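Local structure of GH127 beta-L-arabinofuranoside (Geobacillus stearothermophilus, 4QK0) at residues L42-R45 with P51-A54; I166-A171 with E208-L213; I428-S433 with F437-V442; Y463-T468 with E591-I596. The protein probably hydrolyses beta-L-arabinofuranosides, releasing L-arabinose from arabinose-containing sugars, as a glycoside hydrolase of family GH127. All blocks are in the same frame, centred on the assembly; numbering follows the deposited sequence.

Interaction 1 (L42-R45 with P51-A54)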
loop_
_atom_site.group_PDB
_atom_site.type_symbol
_atom_site.label_atom_id
_atom_site.label_comp_id
_atom_site.label_asym_id
_atom_site.label_seq_id
_atom_site.Cartn_x
_atom_site.Cartn_y
_atom_site.Cartn_z
ATOM N N LEU A 42 -9.034 -4.150 33.204
ATOM C CA LEU A 42 -8.028 -3.403 33.937
ATOM C C LEU A 42 -7.617 -4.159 35.193
ATOM O O LEU A 42 -6.509 -3.966 35.722
ATOM C CB LEU A 42 -8.530 -2.005 34.287
ATOM C CG LEU A 42 -8.773 -1.051 33.113
ATOM C CD1 LEU A 42 -9.587 0.137 33.574
ATOM C CD2 LEU A 42 -7.470 -0.592 32.455
ATOM N N ASN A 43 -8.504 -5.011 35.697
ATOM C CA ASN A 43 -8.200 -5.823 36.910
ATOM C C ASN A 43 -7.830 -7.274 36.629
ATOM O O ASN A 43 -7.835 -8.097 37.546
ATOM C CB ASN A 43 -9.374 -5.812 37.853
ATOM C CG ASN A 43 -9.555 -4.483 38.526
ATOM O OD1 ASN A 43 -8.874 -4.195 39.470
ATOM N ND2 ASN A 43 -10.487 -3.680 38.044
ATOM N N ASP A 44 -7.547 -7.577 35.363
ATOM C CA ASP A 44 -7.109 -8.910 34.933
ATOM C C ASP A 44 -8.083 -10.042 35.262
ATOM O O ASP A 44 -7.672 -11.127 35.593
ATOM C CB ASP A 44 -5.731 -9.220 35.520
ATOM C CG ASP A 44 -4.692 -8.199 35.105
ATOM O OD1 ASP A 44 -4.632 -7.877 33.916
ATOM O OD2 ASP A 44 -3.919 -7.740 35.962
ATOM N N ARG A 45 -9.368 -9.770 35.182
ATOM C CA ARG A 45 -10.383 -10.768 35.503
ATOM C C ARG A 45 -11.077 -11.315 34.255
ATOM O O ARG A 45 -12.189 -11.814 34.340
ATOM C CB ARG A 45 -11.425 -10.170 36.440
ATOM C CG ARG A 45 -10.858 -9.827 37.801
ATOM C CD ARG A 45 -11.989 -9.619 38.805
ATOM N NE ARG A 45 -12.782 -8.405 38.548
ATOM C CZ ARG A 45 -12.616 -7.221 39.152
ATOM N NH1 ARG A 45 -11.665 -7.024 40.052
ATOM N NH2 ARG A 45 -13.404 -6.209 38.836
ATOM N N PRO A 51 -3.244 -10.092 29.795
ATOM C CA PRO A 51 -3.376 -9.358 31.045
ATOM C C PRO A 51 -2.994 -7.866 30.879
ATOM O O PRO A 51 -2.243 -7.497 29.958
ATOM C CB PRO A 51 -2.410 -10.074 31.989
ATOM C CG PRO A 51 -2.180 -11.395 31.364
ATOM C CD PRO A 51 -2.229 -11.143 29.888
ATOM N N SER A 52 -3.596 -7.001 31.694
ATOM C CA SER A 52 -3.255 -5.581 31.620
ATOM C C SER A 52 -2.384 -5.189 32.802
ATOM O O SER A 52 -1.474 -4.439 32.623
ATOM C CB SER A 52 -4.517 -4.704 31.482
ATOM O OG SER A 52 -4.907 -4.146 32.700
ATOM N N HIS A 53 -2.698 -5.650 34.011
ATOM C CA HIS A 53 -1.996 -5.226 35.224
ATOM C C HIS A 53 -2.109 -3.708 35.510
ATOM O O HIS A 53 -1.301 -3.148 36.260
ATOM C CB HIS A 53 -0.495 -5.623 35.168
ATOM C CG HIS A 53 -0.206 -7.013 35.645
ATOM N ND1 HIS A 53 0.295 -7.275 36.901
ATOM C CD2 HIS A 53 -0.329 -8.213 35.033
ATOM C CE1 HIS A 53 0.444 -8.578 37.054
ATOM N NE2 HIS A 53 0.081 -9.169 35.931
ATOM N N ALA A 54 -3.071 -3.031 34.938
ATOM C CA ALA A 54 -3.036 -1.566 35.016
ATOM C C ALA A 54 -3.262 -1.100 36.464
ATOM O O ALA A 54 -2.617 -0.154 36.924
ATOM C CB ALA A 54 -4.053 -0.927 34.066
#
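The carboxylate of D44 grips the backbone of S52 and H53, and these hydrogen bonds carry the polar part of the contact. D44 OD1 accepts from S52 N at 2.6 Å, a short bond met nearly head-on along the C-O bond. It also takes H53 N at 3.0 Å on its syn lone pair, the side facing the other oxygen, with the N-H almost straight at 165°. A weak third bond runs from H53 N to D44 OD2, so the amide of H53 leans on both oxygens. Aspartate suits the place because its short side chain brings an acceptor to two successive amides without freedom to wander.

D44 OD2 also lies 3.6 Å above one face of the H53 ring, toward its rim. Within P51-A54, S52 OG accepts from A54 N at 3.1 Å, an ST turn that holds the chain entering the next helix. The apolar part is small: one methyl of L42, CD2, meets A54 CB at 3.8 Å, and alanine leaves room for that branch.

The helix-ending turn sets D44 up for this. It has positive phi (58°) as the C-prime residue of a Schellman motif that ends helix 22-42, with R45 N bonded to E40 O and D44 N to A41 O. The contact thus closes the loop between helices 22-42 and 54-61 in the catalytic domain. Helix 76-92 packs against it: L42 touches D78 and W82, A54 touches V79, while the H53 ring meets that of Y70.

Interaction 2 (I166-A171 with E208-L213)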
loop_
_atom_site.group_PDB
_atom_site.type_symbol
_atom_site.label_atom_id
_atom_site.label_comp_id
_atom_site.label_asym_id
_atom_site.label_seq_id
_atom_site.Cartn_x
_atom_site.Cartn_y
_atom_site.Cartn_z
ATOM N N ILE A 166 -4.825 15.656 44.252
ATOM C CA ILE A 166 -3.702 14.796 43.876
ATOM C C ILE A 166 -3.063 15.295 42.574
ATOM O O ILE A 166 -1.839 15.433 42.505
ATOM C CB ILE A 166 -4.226 13.345 43.699
ATOM C CG1 ILE A 166 -4.591 12.759 45.078
ATOM C CG2 ILE A 166 -3.227 12.473 42.953
ATOM C CD1 ILE A 166 -5.483 11.507 45.009
HETATM N N MSE A 167 -3.884 15.541 41.563
HETATM C CA MSE A 167 -3.359 15.904 40.263
HETATM C C MSE A 167 -2.763 17.311 40.238
HETATM O O MSE A 167 -1.851 17.571 39.455
HETATM C CB MSE A 167 -4.422 15.673 39.203
HETATM C CG MSE A 167 -4.765 14.169 39.058
HETATM SE SE MSE A 167 -3.181 13.000 39.022
HETATM C CE MSE A 167 -2.277 13.862 37.533
ATOM N N CYS A 168 -3.253 18.225 41.091
ATOM C CA CYS A 168 -2.622 19.556 41.208
ATOM C C CYS A 168 -1.266 19.452 41.799
ATOM O O CYS A 168 -0.369 20.223 41.433
ATOM C CB CYS A 168 -3.471 20.515 42.067
ATOM S SG CYS A 168 -4.932 21.169 41.247
ATOM N N LYS A 169 -1.063 18.504 42.720
ATOM C CA LYS A 169 0.277 18.292 43.268
ATOM C C LYS A 169 1.232 17.837 42.172
ATOM O O LYS A 169 2.355 18.314 42.083
ATOM C CB LYS A 169 0.292 17.260 44.399
ATOM C CG LYS A 169 -0.034 17.825 45.760
ATOM C CD LYS A 169 -0.279 16.759 46.845
ATOM C CE LYS A 169 0.950 16.522 47.684
ATOM N NZ LYS A 169 2.094 15.955 46.909
ATOM N N TYR A 170 0.782 16.923 41.321
ATOM C CA TYR A 170 1.632 16.446 40.221
ATOM C C TYR A 170 1.846 17.605 39.229
ATOM O O TYR A 170 2.980 17.904 38.856
ATOM C CB TYR A 170 0.988 15.215 39.567
ATOM C CG TYR A 170 1.847 14.418 38.619
ATOM C CD1 TYR A 170 3.157 14.724 38.384
ATOM C CD2 TYR A 170 1.325 13.298 37.989
ATOM C CE1 TYR A 170 3.934 13.981 37.523
ATOM C CE2 TYR A 170 2.092 12.503 37.129
ATOM C CZ TYR A 170 3.387 12.850 36.891
ATOM O OH TYR A 170 4.167 12.098 36.055
ATOM N N ALA A 171 0.776 18.298 38.849
ATOM C CA ALA A 171 0.915 19.440 37.897
ATOM C C ALA A 171 1.913 20.507 38.418
ATOM O O ALA A 171 2.772 21.016 37.687
ATOM C CB ALA A 171 -0.443 20.065 37.645
ATOM N N GLU A 208 -3.265 30.270 37.277
ATOM C CA GLU A 208 -2.542 30.718 36.080
ATOM C C GLU A 208 -1.239 29.997 35.801
ATOM O O GLU A 208 -0.749 30.034 34.667
ATOM C CB GLU A 208 -2.194 32.216 36.184
ATOM C CG GLU A 208 -3.388 33.141 36.393
ATOM C CD GLU A 208 -3.937 33.731 35.109
ATOM O OE1 GLU A 208 -3.173 33.817 34.123
ATOM O OE2 GLU A 208 -5.130 34.118 35.089
ATOM N N ASN A 209 -0.622 29.389 36.809
ATOM C CA ASN A 209 0.595 28.615 36.518
ATOM C C ASN A 209 0.352 27.530 35.456
ATOM O O ASN A 209 1.231 27.236 34.670
ATOM C CB ASN A 209 1.107 27.927 37.763
ATOM C CG ASN A 209 1.522 28.903 38.863
ATOM O OD1 ASN A 209 1.767 30.083 38.609
ATOM N ND2 ASN A 209 1.699 28.374 40.070
ATOM N N TYR A 210 -0.854 26.957 35.462
ATOM C CA TYR A 210 -1.192 25.823 34.617
ATOM C C TYR A 210 -1.330 26.304 33.175
ATOM O O TYR A 210 -0.825 25.668 32.214
ATOM C CB TYR A 210 -2.467 25.113 35.126
ATOM C CG TYR A 210 -2.320 24.551 36.540
ATOM C CD1 TYR A 210 -1.098 24.129 37.021
ATOM C CD2 TYR A 210 -3.404 24.444 37.389
ATOM C CE1 TYR A 210 -0.960 23.605 38.304
ATOM C CE2 TYR A 210 -3.266 23.946 38.682
ATOM C CZ TYR A 210 -2.038 23.543 39.140
ATOM O OH TYR A 210 -1.875 23.030 40.430
ATOM N N LEU A 211 -1.952 27.457 33.037
ATOM C CA LEU A 211 -2.089 28.119 31.735
ATOM C C LEU A 211 -0.749 28.487 31.154
ATOM O O LEU A 211 -0.445 28.162 30.001
ATOM C CB LEU A 211 -2.964 29.337 31.868
ATOM C CG LEU A 211 -3.077 30.180 30.620
ATOM C CD1 LEU A 211 -3.869 29.428 29.579
ATOM C CD2 LEU A 211 -3.780 31.480 30.967
ATOM N N LYS A 212 0.125 29.021 31.988
ATOM C CA LYS A 212 1.474 29.339 31.528
ATOM C C LYS A 212 2.370 28.119 31.214
ATOM O O LYS A 212 3.237 28.160 30.361
ATOM C CB LYS A 212 2.143 30.203 32.566
ATOM C CG LYS A 212 1.546 31.603 32.606
ATOM C CD LYS A 212 2.621 32.620 32.964
ATOM C CE LYS A 212 2.701 32.893 34.452
ATOM N NZ LYS A 212 1.922 34.129 34.767
ATOM N N LEU A 213 2.189 27.057 31.977
ATOM C CA LEU A 213 2.935 25.851 31.750
ATOM C C LEU A 213 2.501 25.223 30.377
ATOM O O LEU A 213 3.331 24.885 29.569
ATOM C CB LEU A 213 2.679 24.887 32.931
ATOM C CG LEU A 213 3.458 23.598 32.871
ATOM C CD1 LEU A 213 4.933 23.916 32.831
ATOM C CD2 LEU A 213 3.134 22.716 34.058
#
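Y210 reaches from helix 208-220 across to C168 and A171, and its ring carries most of the contact. A171 CB meets the ring obliquely, closest at Y210 CE1 (3.6 Å). The thiol of C168 comes obliquely to the other flank: SG is 4.1 Å from Y210 CE2 and 5.2 Å from the Y210 ring centroid, a sulfur-aromatic contact. The phenol oxygen ends beside the first helix, with Y210 OH 3.4 Å from C168 CB. L213 adds a lighter touch through CD2, 4.0 Å from A171 O.

The axes of the two segments stay 11.6 Å apart, a spacing that suits a long aromatic on one helix, and the short side chains of A171 and C168 leave room for its ring. With CG anti to the carbonyl carbon (chi1 -61°), the Y210 ring is thrown across toward the partner helix. Its hydroxyl is then fixed by a hydrogen bond with D172 OD1, one residue beyond A171. Cut back to an alanine, Y210 is likely to leave a gap beside A171 and C168 and deprive D172 of this phenol partner.

Further out, L201 of helix 194-205 touches both A171 and Y210, and L198 touches L213, so a third helix backs the pair. The segments cross at 51°, both running broadly the same way. Two helices of the mainly helical catalytic domain pack here, consistent with the (alpha/alpha)6 barrel of the six-hairpin glycosidases.

Interaction 3 (I428-S433 with F437-V442)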
loop_
_atom_site.group_PDB
_atom_site.type_symbol
_atom_site.label_atom_id
_atom_site.label_comp_id
_atom_site.label_asym_id
_atom_site.label_seq_id
_atom_site.Cartn_x
_atom_site.Cartn_y
_atom_site.Cartn_z
ATOM N N ILE A 428 -23.282 19.649 22.478
ATOM C CA ILE A 428 -24.491 20.084 21.770
ATOM C C ILE A 428 -24.610 21.615 21.763
ATOM O O ILE A 428 -24.972 22.195 20.740
ATOM C CB ILE A 428 -25.734 19.463 22.416
ATOM C CG1 ILE A 428 -25.654 17.934 22.343
ATOM C CG2 ILE A 428 -27.006 19.913 21.717
ATOM C CD1 ILE A 428 -26.697 17.228 23.161
ATOM N N TYR A 429 -24.375 22.222 22.924
ATOM C CA TYR A 429 -24.656 23.673 23.151
ATOM C C TYR A 429 -23.419 24.383 23.616
ATOM O O TYR A 429 -22.531 23.767 24.190
ATOM C CB TYR A 429 -25.760 23.880 24.224
ATOM C CG TYR A 429 -27.090 23.170 23.948
ATOM C CD1 TYR A 429 -28.033 23.696 23.075
ATOM C CD2 TYR A 429 -27.397 21.990 24.590
ATOM C CE1 TYR A 429 -29.225 23.036 22.827
ATOM C CE2 TYR A 429 -28.594 21.338 24.356
ATOM C CZ TYR A 429 -29.497 21.857 23.473
ATOM O OH TYR A 429 -30.700 21.172 23.253
ATOM N N LEU A 430 -23.330 25.666 23.334
ATOM C CA LEU A 430 -22.316 26.521 23.968
ATOM C C LEU A 430 -22.979 27.830 24.452
ATOM O O LEU A 430 -23.533 28.595 23.651
ATOM C CB LEU A 430 -21.188 26.842 23.005
ATOM C CG LEU A 430 -20.130 27.779 23.571
ATOM C CD1 LEU A 430 -19.279 27.118 24.655
ATOM C CD2 LEU A 430 -19.239 28.300 22.445
ATOM N N GLN A 431 -22.881 28.075 25.758
ATOM C CA GLN A 431 -23.356 29.307 26.374
ATOM C C GLN A 431 -22.225 30.301 26.374
ATOM O O GLN A 431 -21.177 30.067 26.932
ATOM C CB GLN A 431 -23.820 29.099 27.822
ATOM C CG GLN A 431 -24.334 30.371 28.498
ATOM C CD GLN A 431 -25.589 30.837 27.839
ATOM O OE1 GLN A 431 -26.628 30.192 27.977
ATOM N NE2 GLN A 431 -25.499 31.920 27.053
ATOM N N THR A 432 -22.451 31.414 25.714
ATOM C CA THR A 432 -21.567 32.549 25.734
ATOM C C THR A 432 -22.339 33.756 26.321
ATOM O O THR A 432 -23.548 33.649 26.571
ATOM C CB THR A 432 -21.115 32.697 24.285
ATOM O OG1 THR A 432 -19.811 32.150 24.191
ATOM C CG2 THR A 432 -21.120 34.062 23.788
ATOM N N SER A 433 -21.664 34.871 26.628
ATOM C CA SER A 433 -22.390 36.065 27.138
ATOM C C SER A 433 -23.105 36.761 25.980
ATOM O O SER A 433 -24.140 37.362 26.154
ATOM C CB SER A 433 -21.447 37.029 27.853
ATOM O OG SER A 433 -20.563 37.636 26.931
ATOM N N PHE A 437 -25.606 29.098 21.733
ATOM C CA PHE A 437 -25.338 28.434 20.421
ATOM C C PHE A 437 -25.784 26.982 20.459
ATOM O O PHE A 437 -25.525 26.304 21.445
ATOM C CB PHE A 437 -23.859 28.481 20.048
ATOM C CG PHE A 437 -23.366 29.857 19.736
ATOM C CD1 PHE A 437 -23.565 30.396 18.504
ATOM C CD2 PHE A 437 -22.779 30.627 20.715
ATOM C CE1 PHE A 437 -23.154 31.675 18.225
ATOM C CE2 PHE A 437 -22.338 31.911 20.457
ATOM C CZ PHE A 437 -22.540 32.446 19.206
ATOM N N VAL A 438 -26.521 26.563 19.423
ATOM C CA VAL A 438 -26.867 25.161 19.195
ATOM C C VAL A 438 -25.945 24.624 18.079
ATOM O O VAL A 438 -26.039 25.061 16.923
ATOM C CB VAL A 438 -28.332 25.010 18.792
ATOM C CG1 VAL A 438 -28.725 23.543 18.746
ATOM C CG2 VAL A 438 -29.207 25.703 19.827
ATOM N N HIS A 439 -25.024 23.734 18.450
ATOM C CA HIS A 439 -24.097 23.137 17.482
ATOM C C HIS A 439 -24.663 21.867 16.843
ATOM O O HIS A 439 -24.598 21.702 15.625
ATOM C CB HIS A 439 -22.812 22.710 18.137
ATOM C CG HIS A 439 -22.050 23.817 18.741
ATOM N ND1 HIS A 439 -21.962 25.063 18.161
ATOM C CD2 HIS A 439 -21.338 23.872 19.886
ATOM C CE1 HIS A 439 -21.226 25.837 18.927
ATOM N NE2 HIS A 439 -20.821 25.132 19.971
ATOM N N LEU A 440 -25.226 20.985 17.674
ATOM C CA LEU A 440 -25.732 19.669 17.218
ATOM C C LEU A 440 -27.236 19.549 17.433
ATOM O O LEU A 440 -27.826 20.165 18.367
ATOM C CB LEU A 440 -25.044 18.571 17.995
ATOM C CG LEU A 440 -23.491 18.565 17.976
ATOM C CD1 LEU A 440 -22.907 17.463 18.818
ATOM C CD2 LEU A 440 -22.969 18.427 16.583
ATOM N N TYR A 441 -27.862 18.841 16.506
ATOM C CA TYR A 441 -29.283 18.654 16.526
ATOM C C TYR A 441 -29.575 17.242 17.082
ATOM O O TYR A 441 -29.443 16.241 16.427
ATOM C CB TYR A 441 -29.881 18.925 15.156
ATOM C CG TYR A 441 -29.721 20.384 14.832
ATOM C CD1 TYR A 441 -30.411 21.341 15.545
ATOM C CD2 TYR A 441 -28.825 20.820 13.874
ATOM C CE1 TYR A 441 -30.229 22.697 15.294
ATOM C CE2 TYR A 441 -28.627 22.178 13.626
ATOM C CZ TYR A 441 -29.368 23.110 14.339
ATOM O OH TYR A 441 -29.172 24.445 14.130
ATOM N N VAL A 442 -29.891 17.241 18.358
ATOM C CA VAL A 442 -29.948 16.060 19.189
ATOM C C VAL A 442 -31.070 16.332 20.163
ATOM O O VAL A 442 -31.052 17.369 20.827
ATOM C CB VAL A 442 -28.671 15.887 20.033
ATOM C CG1 VAL A 442 -28.811 14.672 20.933
ATOM C CG2 VAL A 442 -27.448 15.733 19.151
#
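I428-S433 and F437-V442 run antiparallel, their end-to-end directions 166° apart, with L430 and F437 as a hydrogen-bonded pair and Y429 and V438 as the non-hydrogen-bonded pair beside it. L430 N gives to F437 O at 3.0 Å and F437 N returns to L430 O at 2.9 Å. Beyond the paired residues H439 N gives to I428 O at 2.8 Å, and a weak bond from L440 N reaches the same oxygen.

On one face, Y429 and V438 lie side by side, pointing the same way: V438 CG2 sits at the edge of the Y429 ring, 4.0 Å from CD1. On the other face L430 and F437 meet through their CB atoms, and H439 NE2 lies 3.5 Å from L430 CB.

The two strands form a beta hairpin, and strand 436-438 pairs in parallel with strand 479-486. Apolar side chains suit both faces: Y429 packs on I446 and V438 on L485, while L430 and F437 share M352.

Where the strands end, CD1 of I428 meets V442 CB at 3.9 Å, the two side chains crossing at about a right angle. I428 CG1 stands anti to the carbonyl carbon (chi1 -61°), and an extended chi2 (170°) carries the chain on to CD1. Y429 OH hydrogen-bonds S444 OG, and H439 ND1 hydrogen-bonds Y513 OH, both outside the hairpin. At the turn end, T432 CB and CG2 touch the edge of the F437 ring at CE2.

Interaction 4 (Y463-T468 with E591-I596)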
loop_
_atom_site.group_PDB
_atom_site.type_symbol
_atom_site.label_atom_id
_atom_site.label_comp_id
_atom_site.label_asym_id
_atom_site.label_seq_id
_atom_site.Cartn_x
_atom_site.Cartn_y
_atom_site.Cartn_z
ATOM N N TYR A 463 -33.496 13.732 14.058
ATOM C CA TYR A 463 -32.154 13.830 13.535
ATOM C C TYR A 463 -31.333 12.727 14.178
ATOM O O TYR A 463 -31.460 12.477 15.384
ATOM C CB TYR A 463 -31.613 15.169 13.900
ATOM C CG TYR A 463 -30.468 15.775 13.076
ATOM C CD1 TYR A 463 -29.144 15.487 13.361
ATOM C CD2 TYR A 463 -30.728 16.794 12.166
ATOM C CE1 TYR A 463 -28.135 16.121 12.683
ATOM C CE2 TYR A 463 -29.712 17.437 11.512
ATOM C CZ TYR A 463 -28.432 17.107 11.765
ATOM O OH TYR A 463 -27.427 17.754 11.074
ATOM N N PRO A 464 -30.470 12.050 13.383
ATOM C CA PRO A 464 -30.079 12.399 12.028
ATOM C C PRO A 464 -30.923 11.847 10.923
ATOM O O PRO A 464 -30.606 12.086 9.745
ATOM C CB PRO A 464 -28.680 11.813 11.935
ATOM C CG PRO A 464 -28.764 10.598 12.761
ATOM C CD PRO A 464 -29.663 10.957 13.913
ATOM N N TRP A 465 -32.004 11.142 11.251
ATOM C CA TRP A 465 -32.838 10.477 10.206
ATOM C C TRP A 465 -33.760 11.430 9.507
ATOM O O TRP A 465 -34.262 11.124 8.421
ATOM C CB TRP A 465 -33.623 9.290 10.780
ATOM C CG TRP A 465 -32.732 8.407 11.538
ATOM C CD1 TRP A 465 -32.844 8.058 12.827
ATOM C CD2 TRP A 465 -31.564 7.766 11.040
ATOM N NE1 TRP A 465 -31.796 7.270 13.190
ATOM C CE2 TRP A 465 -31.002 7.059 12.104
ATOM C CE3 TRP A 465 -30.945 7.724 9.791
ATOM C CZ2 TRP A 465 -29.849 6.298 11.979
ATOM C CZ3 TRP A 465 -29.757 6.977 9.656
ATOM C CH2 TRP A 465 -29.227 6.286 10.750
ATOM N N ASP A 466 -33.983 12.591 10.118
ATOM C CA ASP A 466 -34.903 13.578 9.577
ATOM C C ASP A 466 -34.421 14.984 9.960
ATOM O O ASP A 466 -33.817 15.168 11.036
ATOM C CB ASP A 466 -36.303 13.265 10.148
ATOM C CG ASP A 466 -37.287 14.339 9.874
ATOM O OD1 ASP A 466 -37.767 14.412 8.734
ATOM O OD2 ASP A 466 -37.546 15.133 10.806
ATOM N N GLY A 467 -34.705 15.959 9.109
ATOM C CA GLY A 467 -34.179 17.296 9.297
ATOM C C GLY A 467 -35.069 18.325 9.996
ATOM O O GLY A 467 -34.742 19.522 10.020
ATOM N N THR A 468 -36.184 17.872 10.563
ATOM C CA THR A 468 -37.110 18.750 11.282
ATOM C C THR A 468 -36.729 18.784 12.763
ATOM O O THR A 468 -36.579 17.744 13.435
ATOM C CB THR A 468 -38.565 18.306 11.098
ATOM O OG1 THR A 468 -38.949 18.523 9.717
ATOM C CG2 THR A 468 -39.494 19.127 11.986
ATOM N N GLU A 591 -30.312 -1.406 14.399
ATOM C CA GLU A 591 -30.906 -0.562 15.446
ATOM C C GLU A 591 -31.843 0.492 14.925
ATOM O O GLU A 591 -32.338 1.294 15.705
ATOM C CB GLU A 591 -29.862 0.047 16.382
ATOM C CG GLU A 591 -29.024 -1.004 17.077
ATOM C CD GLU A 591 -29.800 -1.874 18.076
ATOM O OE1 GLU A 591 -30.836 -1.448 18.617
ATOM O OE2 GLU A 591 -29.329 -3.001 18.352
ATOM N N GLY A 592 -32.137 0.495 13.628
ATOM C CA GLY A 592 -33.095 1.450 13.086
ATOM C C GLY A 592 -32.404 2.521 12.286
ATOM O O GLY A 592 -31.891 3.464 12.837
ATOM N N VAL A 593 -32.354 2.363 10.962
ATOM C CA VAL A 593 -31.583 3.254 10.156
ATOM C C VAL A 593 -32.315 3.583 8.895
ATOM O O VAL A 593 -33.125 2.799 8.433
ATOM C CB VAL A 593 -30.223 2.656 9.781
ATOM C CG1 VAL A 593 -29.416 2.341 11.025
ATOM C CG2 VAL A 593 -30.344 1.399 8.901
ATOM N N VAL A 594 -32.002 4.737 8.309
ATOM C CA VAL A 594 -32.446 5.001 6.991
ATOM C C VAL A 594 -31.478 4.256 6.017
ATOM O O VAL A 594 -30.244 4.285 6.172
ATOM C CB VAL A 594 -32.476 6.503 6.693
ATOM C CG1 VAL A 594 -32.753 6.758 5.211
ATOM C CG2 VAL A 594 -33.563 7.195 7.494
ATOM N N VAL A 595 -32.034 3.636 4.977
ATOM C CA VAL A 595 -31.205 2.999 3.943
ATOM C C VAL A 595 -31.439 3.735 2.665
ATOM O O VAL A 595 -32.459 4.392 2.501
ATOM C CB VAL A 595 -31.531 1.511 3.744
ATOM C CG1 VAL A 595 -31.399 0.771 5.038
ATOM C CG2 VAL A 595 -32.938 1.338 3.200
ATOM N N ILE A 596 -30.485 3.623 1.735
ATOM C CA ILE A 596 -30.618 4.257 0.410
ATOM C C ILE A 596 -30.606 3.178 -0.657
ATOM O O ILE A 596 -29.803 2.250 -0.588
ATOM C CB ILE A 596 -29.469 5.237 0.170
ATOM C CG1 ILE A 596 -29.626 6.424 1.108
ATOM C CG2 ILE A 596 -29.414 5.677 -1.287
ATOM C CD1 ILE A 596 -28.453 7.335 1.099
#
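W465 lays one face of its indole against the backbone of V593 and V594, and this is the tightly packed part of the contact. V594 N stands 3.3 Å above the ring plane, displaced toward the rim. V593 CA points at the six-membered ring in a CH-pi contact, 4.0 Å from its centroid and 16° off the normal. The valine side chains fill in beside it: V594 CG2 reaches W465 CE3 at 3.5 Å, the two side chains sliding past each other in opposite directions, and V593 CB meets W465 CH2 at 3.9 Å. P464 CG, in a proline that follows a cis peptide bond, sits over the opposite face. Chi1 of W465 is -50°, placing CG beside its own backbone N and turning the indole toward the strand. A broad, flat ring is well suited to lie against extended backbone, and beta-branched valines suit a strand while giving the indole compact apolar flanks.

The G592 end is the lighter part. There G592 O brushes the indole obliquely, 3.6 Å from W465 CZ2, a contact without a hydrogen bond. Solvent reaches the contact at W465, which is partly exposed. Replacing W465 by a serine is likely to take the indole off V593 CA and V594 N and open a gap between the two segments.

The loop 463-468 joins strands 453-461 and 468-475 of the middle domain, and strand 593-603 belongs to the C-terminal domain. I557 and Y559 of strand 557-562, with F22 of helix 22-42, pack on W465, so three parts of the protein converge here.

From the N terminus the contacts come in series, none enclosing or crossing another. Interaction 1 closes the short loop between helices 22-42 and 54-61; interaction 2 then spans 36 residues to bring together helices 162-177 and 208-220 of the same catalytic domain, with about 13 Å between nearest atoms of the two. Interaction 3 closes a tight hairpin of strands 429-431 and 436-438. Interaction 4 makes the longest closure, bridging 122 residues from the middle to the C-terminal domain. Interactions 3 and 4 touch directly, Y441 O lying 3.2 Å from Y463 CD1, whereas interactions 2 and 4 sit on opposite sides of the chain's centre.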